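Branched-chain-amino-acid aminotransferase (Pseudomonas sp. UW4, PDB 6JIF) catalyses the pyridoxal-5'-phosphate-dependent transfer of amino groups between branched-chain amino acids and 2-oxo acids, as a member of the class IV aminotransferase family. Local coordinates at residues Y145-V150 and S168-P173; T38-L43 and V128-R133. One frame throughout, in Å; residues are numbered along the deposited sequence.

Contact 1. Residues Y145-V150 and S168-P173; sequences YLRPFV and SIFCIP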
ATOM      1  N   TYR B 145       4.447  14.408  19.413  1.00 17.22           N
ATOM      2  CA  TYR B 145       4.174  14.057  18.033  1.00 20.86           C
ATOM      3  C   TYR B 145       2.722  13.658  17.912  1.00 16.74           C
ATOM      4  O   TYR B 145       2.209  12.933  18.762  1.00 19.42           O
ATOM      5  CB  TYR B 145       5.069  12.909  17.606  1.00 17.49           C
ATOM      6  CG  TYR B 145       4.927  12.439  16.178  1.00 18.91           C
ATOM      7  CD1 TYR B 145       5.574  13.089  15.148  1.00 19.54           C
ATOM      8  CD2 TYR B 145       4.187  11.311  15.885  1.00 22.00           C
ATOM      9  CE1 TYR B 145       5.460  12.625  13.825  1.00 21.49           C
ATOM     10  CE2 TYR B 145       4.044  10.854  14.600  1.00 20.93           C
ATOM     11  CZ  TYR B 145       4.688  11.497  13.577  1.00 23.78           C
ATOM     12  OH  TYR B 145       4.571  10.986  12.280  1.00 21.20           O
ATOM     13  N   LEU B 146       2.061  14.177  16.884  1.00 13.69           N
ATOM     14  CA  LEU B 146       0.689  13.828  16.553  1.00 14.78           C
ATOM     15  C   LEU B 146       0.683  13.031  15.260  1.00 16.78           C
ATOM     16  O   LEU B 146       1.303  13.464  14.277  1.00 13.66           O
ATOM     17  CB  LEU B 146      -0.154  15.079  16.355  1.00 15.43           C
ATOM     18  CG  LEU B 146      -0.839  15.640  17.588  1.00 22.78           C
ATOM     19  CD1 LEU B 146       0.232  15.998  18.569  1.00 21.26           C
ATOM     20  CD2 LEU B 146      -1.678  16.911  17.159  1.00 19.22           C
ATOM     21  N   ARG B 147      -0.091  11.924  15.257  1.00 16.87           N
ATOM     22  CA  ARG B 147      -0.320  11.018  14.143  1.00 15.07           C
ATOM     23  C   ARG B 147      -1.813  11.010  13.773  1.00 17.21           C
ATOM     24  O   ARG B 147      -2.598  10.193  14.312  1.00 16.80           O
ATOM     25  CB  ARG B 147       0.184   9.610  14.497  1.00 16.97           C
ATOM     26  CG  ARG B 147      -0.158   8.505  13.474  1.00 19.05           C
ATOM     27  CD  ARG B 147       0.337   8.837  12.076  1.00 14.89           C
ATOM     28  NE  ARG B 147       1.801   8.969  12.050  1.00 16.27           N
ATOM     29  CZ  ARG B 147       2.674   7.987  11.765  1.00 19.81           C
ATOM     30  NH1 ARG B 147       2.276   6.764  11.489  1.00 15.44           N
ATOM     31  NH2 ARG B 147       3.986   8.236  11.773  1.00 19.78           N
ATOM     32  N   PRO B 148      -2.261  11.922  12.909  1.00 17.51           N
ATOM     33  CA  PRO B 148      -3.601  11.773  12.307  1.00 12.99           C
ATOM     34  C   PRO B 148      -3.557  10.741  11.201  1.00 14.00           C
ATOM     35  O   PRO B 148      -2.532  10.553  10.549  1.00 17.64           O
ATOM     36  CB  PRO B 148      -3.926  13.151  11.708  1.00 15.26           C
ATOM     37  CG  PRO B 148      -2.833  14.117  12.280  1.00 13.59           C
ATOM     38  CD  PRO B 148      -1.633  13.214  12.574  1.00 15.21           C
ATOM     39  N   PHE B 149      -4.712  10.094  10.979  1.00 16.56           N
ATOM     40  CA  PHE B 149      -4.819   9.122   9.903  1.00 16.01           C
ATOM     41  C   PHE B 149      -6.291   8.910   9.568  1.00 16.85           C
ATOM     42  O   PHE B 149      -7.171   9.104  10.402  1.00 16.13           O
ATOM     43  CB  PHE B 149      -4.141   7.783  10.255  1.00 15.93           C
ATOM     44  CG  PHE B 149      -4.667   7.087  11.513  1.00 20.84           C
ATOM     45  CD1 PHE B 149      -4.342   7.541  12.787  1.00 14.34           C
ATOM     46  CD2 PHE B 149      -5.418   5.916  11.404  1.00 27.28           C
ATOM     47  CE1 PHE B 149      -4.803   6.868  13.910  1.00 22.73           C
ATOM     48  CE2 PHE B 149      -5.911   5.231  12.543  1.00 26.38           C
ATOM     49  CZ  PHE B 149      -5.578   5.709  13.796  1.00 24.47           C
ATOM     50  N   VAL B 150      -6.524   8.549   8.321  1.00 17.65           N
ATOM     51  CA  VAL B 150      -7.857   8.244   7.828  1.00 15.39           C
ATOM     52  C   VAL B 150      -7.793   6.837   7.216  1.00 13.95           C
ATOM     53  O   VAL B 150      -6.837   6.511   6.503  1.00 16.39           O
ATOM     54  CB  VAL B 150      -8.334   9.262   6.787  1.00 12.52           C
ATOM     55  CG1 VAL B 150      -9.745   8.871   6.288  1.00 17.51           C
ATOM     56  CG2 VAL B 150      -8.366  10.663   7.401  1.00 21.29           C
ATOM     57  N   SER B 168      -8.702   9.551  12.871  1.00 16.00           N
ATOM     58  CA  SER B 168      -8.300   9.513  14.264  1.00 17.49           C
ATOM     59  C   SER B 168      -6.943  10.210  14.404  1.00 13.71           C
ATOM     60  O   SER B 168      -6.185  10.363  13.448  1.00 18.35           O
ATOM     61  CB  SER B 168      -8.288   8.043  14.751  1.00 20.52           C
ATOM     62  OG  SER B 168      -7.829   7.860  16.078  1.00 22.72           O
ATOM     63  N   ILE B 169      -6.658  10.682  15.604  1.00 15.27           N
ATOM     64  CA  ILE B 169      -5.359  11.300  15.871  1.00 13.77           C
ATOM     65  C   ILE B 169      -4.916  10.818  17.248  1.00 17.91           C
ATOM     66  O   ILE B 169      -5.588  11.093  18.249  1.00 19.40           O
ATOM     67  CB  ILE B 169      -5.372  12.852  15.850  1.00 21.06           C
ATOM     68  CG1 ILE B 169      -6.155  13.399  14.639  1.00 16.40           C
ATOM     69  CG2 ILE B 169      -3.929  13.454  16.004  1.00 16.83           C
ATOM     70  CD1 ILE B 169      -6.433  14.866  14.722  1.00 23.93           C
ATOM     71  N   PHE B 170      -3.752  10.164  17.310  1.00 16.86           N
ATOM     72  CA  PHE B 170      -3.160   9.929  18.623  1.00 18.58           C
ATOM     73  C   PHE B 170      -1.845  10.698  18.712  1.00 19.59           C
ATOM     74  O   PHE B 170      -1.355  11.241  17.725  1.00 17.20           O
ATOM     75  CB  PHE B 170      -2.981   8.422  18.926  1.00 15.18           C
ATOM     76  CG  PHE B 170      -2.050   7.685  18.020  1.00 17.91           C
ATOM     77  CD1 PHE B 170      -0.678   7.639  18.296  1.00 16.32           C
ATOM     78  CD2 PHE B 170      -2.545   6.930  16.945  1.00 17.18           C
ATOM     79  CE1 PHE B 170       0.206   6.928  17.488  1.00 18.90           C
ATOM     80  CE2 PHE B 170      -1.628   6.230  16.132  1.00 18.42           C
ATOM     81  CZ  PHE B 170      -0.255   6.243  16.408  1.00 17.20           C
ATOM     82  N   CYS B 171      -1.308  10.815  19.923  1.00 21.38           N
ATOM     83  CA  CYS B 171      -0.045  11.517  20.115  1.00 17.00           C
ATOM     84  C   CYS B 171       0.894  10.672  20.968  1.00 15.80           C
ATOM     85  O   CYS B 171       0.487   9.727  21.658  1.00 19.11           O
ATOM     86  CB  CYS B 171      -0.261  12.921  20.735  1.00 21.39           C
ATOM     87  SG  CYS B 171      -0.830  12.972  22.431  1.00 22.14           S
ATOM     88  N   ILE B 172       2.169  11.007  20.885  1.00 17.09           N
ATOM     89  CA  ILE B 172       3.220  10.345  21.692  1.00 19.20           C
ATOM     90  C   ILE B 172       4.296  11.366  22.022  1.00 23.96           C
ATOM     91  O   ILE B 172       4.609  12.209  21.177  1.00 22.44           O
ATOM     92  CB  ILE B 172       3.865   9.142  20.962  1.00 22.26           C
ATOM     93  CG1 ILE B 172       4.374   9.552  19.572  1.00 24.09           C
ATOM     94  CG2 ILE B 172       2.905   7.993  20.831  1.00 24.29           C
ATOM     95  CD1 ILE B 172       5.325   8.521  19.041  1.00 30.10           C
ATOM     96  N   PRO B 173       4.885  11.334  23.227  1.00 19.85           N
ATOM     97  CA  PRO B 173       6.051  12.173  23.487  1.00 20.40           C
ATOM     98  C   PRO B 173       7.246  11.593  22.739  1.00 20.85           C
ATOM     99  O   PRO B 173       7.398  10.371  22.633  1.00 23.19           O
ATOM    100  CB  PRO B 173       6.222  12.049  25.001  1.00 22.65           C
ATOM    101  CG  PRO B 173       5.757  10.639  25.281  1.00 22.71           C
ATOM    102  CD  PRO B 173       4.551  10.468  24.374  1.00 20.26           C
TER
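Phe170 stands beside Arg147 in a hydrogen-bonded pair of the antiparallel hairpin formed by strands 143-153 and 164-174. The two side chains run the same way off the sheet, and Arg147 CB sits over one face of the Phe170 ring in a CH-pi contact, 4.0 Å from its centroid and displaced toward the rim. Arg147 CG then follows the ring outward, reaching Phe170 CZ at 3.7 Å. Beyond that the arginine chain bends at chi2 and chi3, which turns the guanidinium back toward Tyr145: Arg147 NH2 donates to Tyr145 OH (2.9 Å), the hydroxyl lying in the guanidinium plane. Arg147 NH1 is bound by Tyr73 OH of the second subunit. Phe149 approaches the CD2-CE2 side of the same Phe170 ring obliquely, the two side chains crossing at about a right angle with Phe149 CE1 3.8 Å from Phe170 CD2. A chi1 of 58° folds the Phe149 ring across toward the partner strand, where its CZ rests 3.7 Å from Ser168 CB. On the reverse face the groups are smaller: Pro148 CB packs on Ile169 CG1 (3.7 Å), while Leu146 CD1 lies against Cys171 CB (3.8 Å). Backbone hydrogen bonds join Tyr145 with Ile172, Arg147 with Phe170 and Phe149 with Ser168, two to each pair; the straightest runs from Arg147 N to Phe170 O (177°). The Tyr145 end of its face lies near the cofactor, that side chain being about 7 Å from the bound pyridoxal-5'-phosphate. The same face meets the second subunit, whose His72 packs on Arg147 and Phe149. Helix 117-130 covers the Leu146-Pro148-Ile169 face, and within the sheet strands 76-85 and 41-47 flank the hairpin on its two sides.

Contact 2. Residues T38-L43 and V128-R133; sequences TDKRYL and VRANER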
ATOM      1  N   THR B  38      -0.659   7.462  25.314  1.00 23.80           N
ATOM      2  CA  THR B  38      -1.062   8.689  25.962  1.00 34.59           C
ATOM      3  C   THR B  38      -2.529   8.570  26.384  1.00 34.34           C
ATOM      4  O   THR B  38      -3.195   7.568  26.120  1.00 28.31           O
ATOM      5  CB  THR B  38      -0.785   9.865  25.013  1.00 26.41           C
ATOM      6  OG1 THR B  38      -1.384   9.588  23.749  1.00 27.30           O
ATOM      7  CG2 THR B  38       0.749  10.044  24.841  1.00 22.79           C
ATOM      8  N   ASP B  39      -3.044   9.625  27.002  1.00 29.60           N
ATOM      9  CA  ASP B  39      -4.309   9.561  27.731  1.00 23.41           C
ATOM     10  C   ASP B  39      -5.523   9.521  26.804  1.00 27.08           C
ATOM     11  O   ASP B  39      -6.403   8.674  26.979  1.00 28.20           O
ATOM     12  CB  ASP B  39      -4.415  10.751  28.658  1.00 28.52           C
ATOM     13  CG  ASP B  39      -3.511  10.623  29.850  1.00 34.13           C
ATOM     14  OD1 ASP B  39      -3.022   9.501  30.134  1.00 32.53           O
ATOM     15  OD2 ASP B  39      -3.277  11.650  30.491  1.00 37.13           O
ATOM     16  N   LYS B  40      -5.611  10.441  25.836  1.00 24.17           N
ATOM     17  CA  LYS B  40      -6.793  10.541  24.971  1.00 22.85           C
ATOM     18  C   LYS B  40      -6.377  10.654  23.521  1.00 23.96           C
ATOM     19  O   LYS B  40      -5.364  11.275  23.188  1.00 25.60           O
ATOM     20  CB  LYS B  40      -7.682  11.772  25.297  1.00 23.50           C
ATOM     21  CG  LYS B  40      -8.006  12.002  26.727  1.00 26.45           C
ATOM     22  CD  LYS B  40      -9.357  11.456  27.068  1.00 33.75           C
ATOM     23  CE  LYS B  40      -9.949  12.177  28.282  1.00 41.03           C
ATOM     24  NZ  LYS B  40     -11.122  11.457  28.782  1.00 45.63           N
ATOM     25  N   ARG B  41      -7.208  10.128  22.646  1.00 22.39           N
ATOM     26  CA  ARG B  41      -7.022  10.338  21.223  1.00 20.36           C
ATOM     27  C   ARG B  41      -8.343  10.799  20.628  1.00 17.20           C
ATOM     28  O   ARG B  41      -9.395  10.640  21.230  1.00 19.74           O
ATOM     29  CB  ARG B  41      -6.477   9.058  20.471  1.00 17.74           C
ATOM     30  CG  ARG B  41      -7.321   7.772  20.562  1.00 21.62           C
ATOM     31  CD  ARG B  41      -7.033   6.981  21.843  1.00 27.98           C
ATOM     32  NE  ARG B  41      -5.600   6.672  21.906  1.00 29.32           N
ATOM     33  CZ  ARG B  41      -4.839   6.779  22.993  1.00 29.89           C
ATOM     34  NH1 ARG B  41      -5.362   7.147  24.164  1.00 26.00           N
ATOM     35  NH2 ARG B  41      -3.531   6.516  22.894  1.00 26.34           N
ATOM     36  N   TYR B  42      -8.242  11.449  19.475  1.00 21.51           N
ATOM     37  CA  TYR B  42      -9.415  11.840  18.698  1.00 23.40           C
ATOM     38  C   TYR B  42      -9.924  10.713  17.806  1.00 21.12           C
ATOM     39  O   TYR B  42      -9.146   9.999  17.139  1.00 15.72           O
ATOM     40  CB  TYR B  42      -9.052  13.047  17.834  1.00 20.76           C
ATOM     41  CG  TYR B  42     -10.184  13.618  17.070  1.00 20.92           C
ATOM     42  CD1 TYR B  42     -10.996  14.545  17.633  1.00 20.38           C
ATOM     43  CD2 TYR B  42     -10.382  13.279  15.730  1.00 21.28           C
ATOM     44  CE1 TYR B  42     -12.051  15.112  16.910  1.00 21.12           C
ATOM     45  CE2 TYR B  42     -11.427  13.831  14.988  1.00 18.33           C
ATOM     46  CZ  TYR B  42     -12.256  14.746  15.593  1.00 25.04           C
ATOM     47  OH  TYR B  42     -13.293  15.336  14.920  1.00 30.14           O
ATOM     48  N   LEU B  43     -11.244  10.610  17.721  1.00 21.60           N
ATOM     49  CA  LEU B  43     -11.866   9.571  16.914  1.00 19.42           C
ATOM     50  C   LEU B  43     -13.140  10.129  16.274  1.00 20.73           C
ATOM     51  O   LEU B  43     -14.013  10.646  16.971  1.00 24.57           O
ATOM     52  CB  LEU B  43     -12.191   8.343  17.768  1.00 25.04           C
ATOM     53  CG  LEU B  43     -12.812   7.118  17.078  1.00 22.38           C
ATOM     54  CD1 LEU B  43     -11.862   6.433  16.110  1.00 29.46           C
ATOM     55  CD2 LEU B  43     -13.227   6.176  18.185  1.00 28.85           C
ATOM     56  N   VAL B 128      -3.704  17.890  21.555  1.00 18.01           N
ATOM     57  CA  VAL B 128      -2.632  18.490  22.347  1.00 20.37           C
ATOM     58  C   VAL B 128      -3.167  18.922  23.724  1.00 18.53           C
ATOM     59  O   VAL B 128      -2.584  18.608  24.784  1.00 18.57           O
ATOM     60  CB  VAL B 128      -1.974  19.654  21.576  1.00 19.67           C
ATOM     61  CG1 VAL B 128      -0.813  20.257  22.363  1.00 17.43           C
ATOM     62  CG2 VAL B 128      -1.373  19.149  20.283  1.00 22.61           C
ATOM     63  N   ARG B 129      -4.320  19.611  23.749  1.00 22.58           N
ATOM     64  CA  ARG B 129      -4.826  20.079  25.036  1.00 18.99           C
ATOM     65  C   ARG B 129      -5.084  18.930  26.001  1.00 21.20           C
ATOM     66  O   ARG B 129      -4.887  19.070  27.216  1.00 25.74           O
ATOM     67  CB  ARG B 129      -6.117  20.898  24.851  1.00 22.24           C
ATOM     68  CG  ARG B 129      -5.898  22.250  24.267  1.00 19.35           C
ATOM     69  CD  ARG B 129      -7.172  23.090  24.452  1.00 20.25           C
ATOM     70  NE  ARG B 129      -8.375  22.441  23.908  1.00 22.76           N
ATOM     71  CZ  ARG B 129      -8.768  22.556  22.647  1.00 21.80           C
ATOM     72  NH1 ARG B 129      -8.043  23.280  21.800  1.00 21.84           N
ATOM     73  NH2 ARG B 129      -9.870  21.926  22.223  1.00 26.66           N
ATOM     74  N   ALA B 130      -5.565  17.816  25.498  1.00 19.28           N
ATOM     75  CA  ALA B 130      -5.937  16.676  26.334  1.00 27.10           C
ATOM     76  C   ALA B 130      -4.747  15.897  26.831  1.00 23.74           C
ATOM     77  O   ALA B 130      -4.902  15.028  27.714  1.00 22.74           O
ATOM     78  CB  ALA B 130      -6.831  15.716  25.546  1.00 21.46           C
ATOM     79  N   ASN B 131      -3.592  16.131  26.232  1.00 19.16           N
ATOM     80  CA  ASN B 131      -2.409  15.365  26.627  1.00 20.11           C
ATOM     81  C   ASN B 131      -1.249  16.282  27.026  1.00 21.04           C
ATOM     82  O   ASN B 131      -0.098  15.914  26.857  1.00 21.45           O
ATOM     83  CB  ASN B 131      -1.991  14.406  25.504  1.00 22.18           C
ATOM     84  CG  ASN B 131      -3.038  13.317  25.231  1.00 20.78           C
ATOM     85  OD1 ASN B 131      -3.114  12.334  25.957  1.00 25.29           O
ATOM     86  ND2 ASN B 131      -3.829  13.473  24.158  1.00 19.21           N
ATOM     87  N   GLU B 132      -1.527  17.512  27.478  1.00 26.09           N
ATOM     88  CA  GLU B 132      -0.426  18.429  27.814  1.00 23.90           C
ATOM     89  C   GLU B 132       0.603  17.833  28.771  1.00 26.22           C
ATOM     90  O   GLU B 132       1.773  18.219  28.732  1.00 24.07           O
ATOM     91  CB  GLU B 132      -0.965  19.753  28.363  1.00 34.05           C
ATOM     92  CG  GLU B 132      -1.859  20.452  27.311  1.00 35.74           C
ATOM     93  CD  GLU B 132      -1.984  21.972  27.478  1.00 38.96           C
ATOM     94  OE1 GLU B 132      -1.519  22.500  28.510  1.00 37.38           O
ATOM     95  OE2 GLU B 132      -2.561  22.627  26.561  1.00 31.34           O
ATOM     96  N   ARG B 133       0.215  16.913  29.650  1.00 26.53           N
ATOM     97  CA  ARG B 133       1.235  16.421  30.581  1.00 27.39           C
ATOM     98  C   ARG B 133       2.320  15.605  29.892  1.00 28.91           C
ATOM     99  O   ARG B 133       3.378  15.353  30.491  1.00 31.40           O
ATOM    100  CB  ARG B 133       0.592  15.599  31.697  1.00 33.78           C
ATOM    101  CG  ARG B 133       0.312  14.197  31.357  1.00 23.11           C
ATOM    102  CD  ARG B 133      -0.559  13.486  32.237  1.00 32.95           C
ATOM    103  NE  ARG B 133      -0.548  12.076  31.864  1.00 36.55           N
ATOM    104  CZ  ARG B 133       0.220  11.081  32.335  1.00 41.30           C
ATOM    105  NH1 ARG B 133       0.930  11.349  33.408  1.00 34.22           N
ATOM    106  NH2 ARG B 133       0.118   9.799  31.860  1.00 46.06           N
TER
HETATM  107  O   HOH W   1      -3.598  13.900  29.612  1.00 29.74           O
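Asn131, at the C-terminal end region of helix 117-130, uses its side-chain amide to hold the turn that leads into strand 41-47, an inner strand of the antiparallel sheet in this class IV aminotransferase. Asn131 CB points toward the turn, and chi1 of -65°, with CG anti to the carbonyl carbon, carries the amide across to the backbone of Asp39 and Lys40. From CG the amide divides its two ends between neighbouring backbone groups. Its OD1 accepts from Lys40 N at 3.1 Å, on a lone pair in the carbonyl plane, and more weakly from Asp39 N, where the N-H points less directly at it (128°). The same oxygen lies against Thr38 CB at 3.5 Å. On the other branch, Asn131 ND2 donates to Lys40 O over 2.9 Å, close to the amide plane. The amide thus bonds both the N-H and the C=O of Lys40, which fixes its rotation; ND2 also donates to Val127 O and so ties the turn to the final part of the helix. Beside it, Ala130 CB rests against the CB and CG of Lys40, 4.0 Å from CB. Further out, Asp39 and Arg133 form a salt bridge at the partly exposed margin, their carboxylate and guanidinium planes nearly parallel (3° apart). The arginine reaches it with a chain extended from CG to NE. A single bond carries the bridge: Arg133 NE approaches the syn side of the carboxylate oxygen, although tilted from its plane, with NE 3.1 Å from Asp39 OD2.

Overall arrangement
From the N terminus, the chain first passes through 38-43, the turn and opening residues of strand 41-47. It returns 85 residues later, when the end of helix 117-130 reaches that turn and contact 2 closes the loop. Contact 1 follows in series, a short hairpin closure between 145-150 and 168-173, so the two loops neither nest nor cross. They meet in the sheet, where strand 164-174 lies between 41-47 and 143-153; the centres of the two contacts lie about 9 Å apart. Ser168 OG with Tyr42 O and Thr38 OG1 with Cys171 O probably hydrogen-bond between them. Together they connect helix 117-130, the turn before strand 41-47 and the sheet's central hairpin.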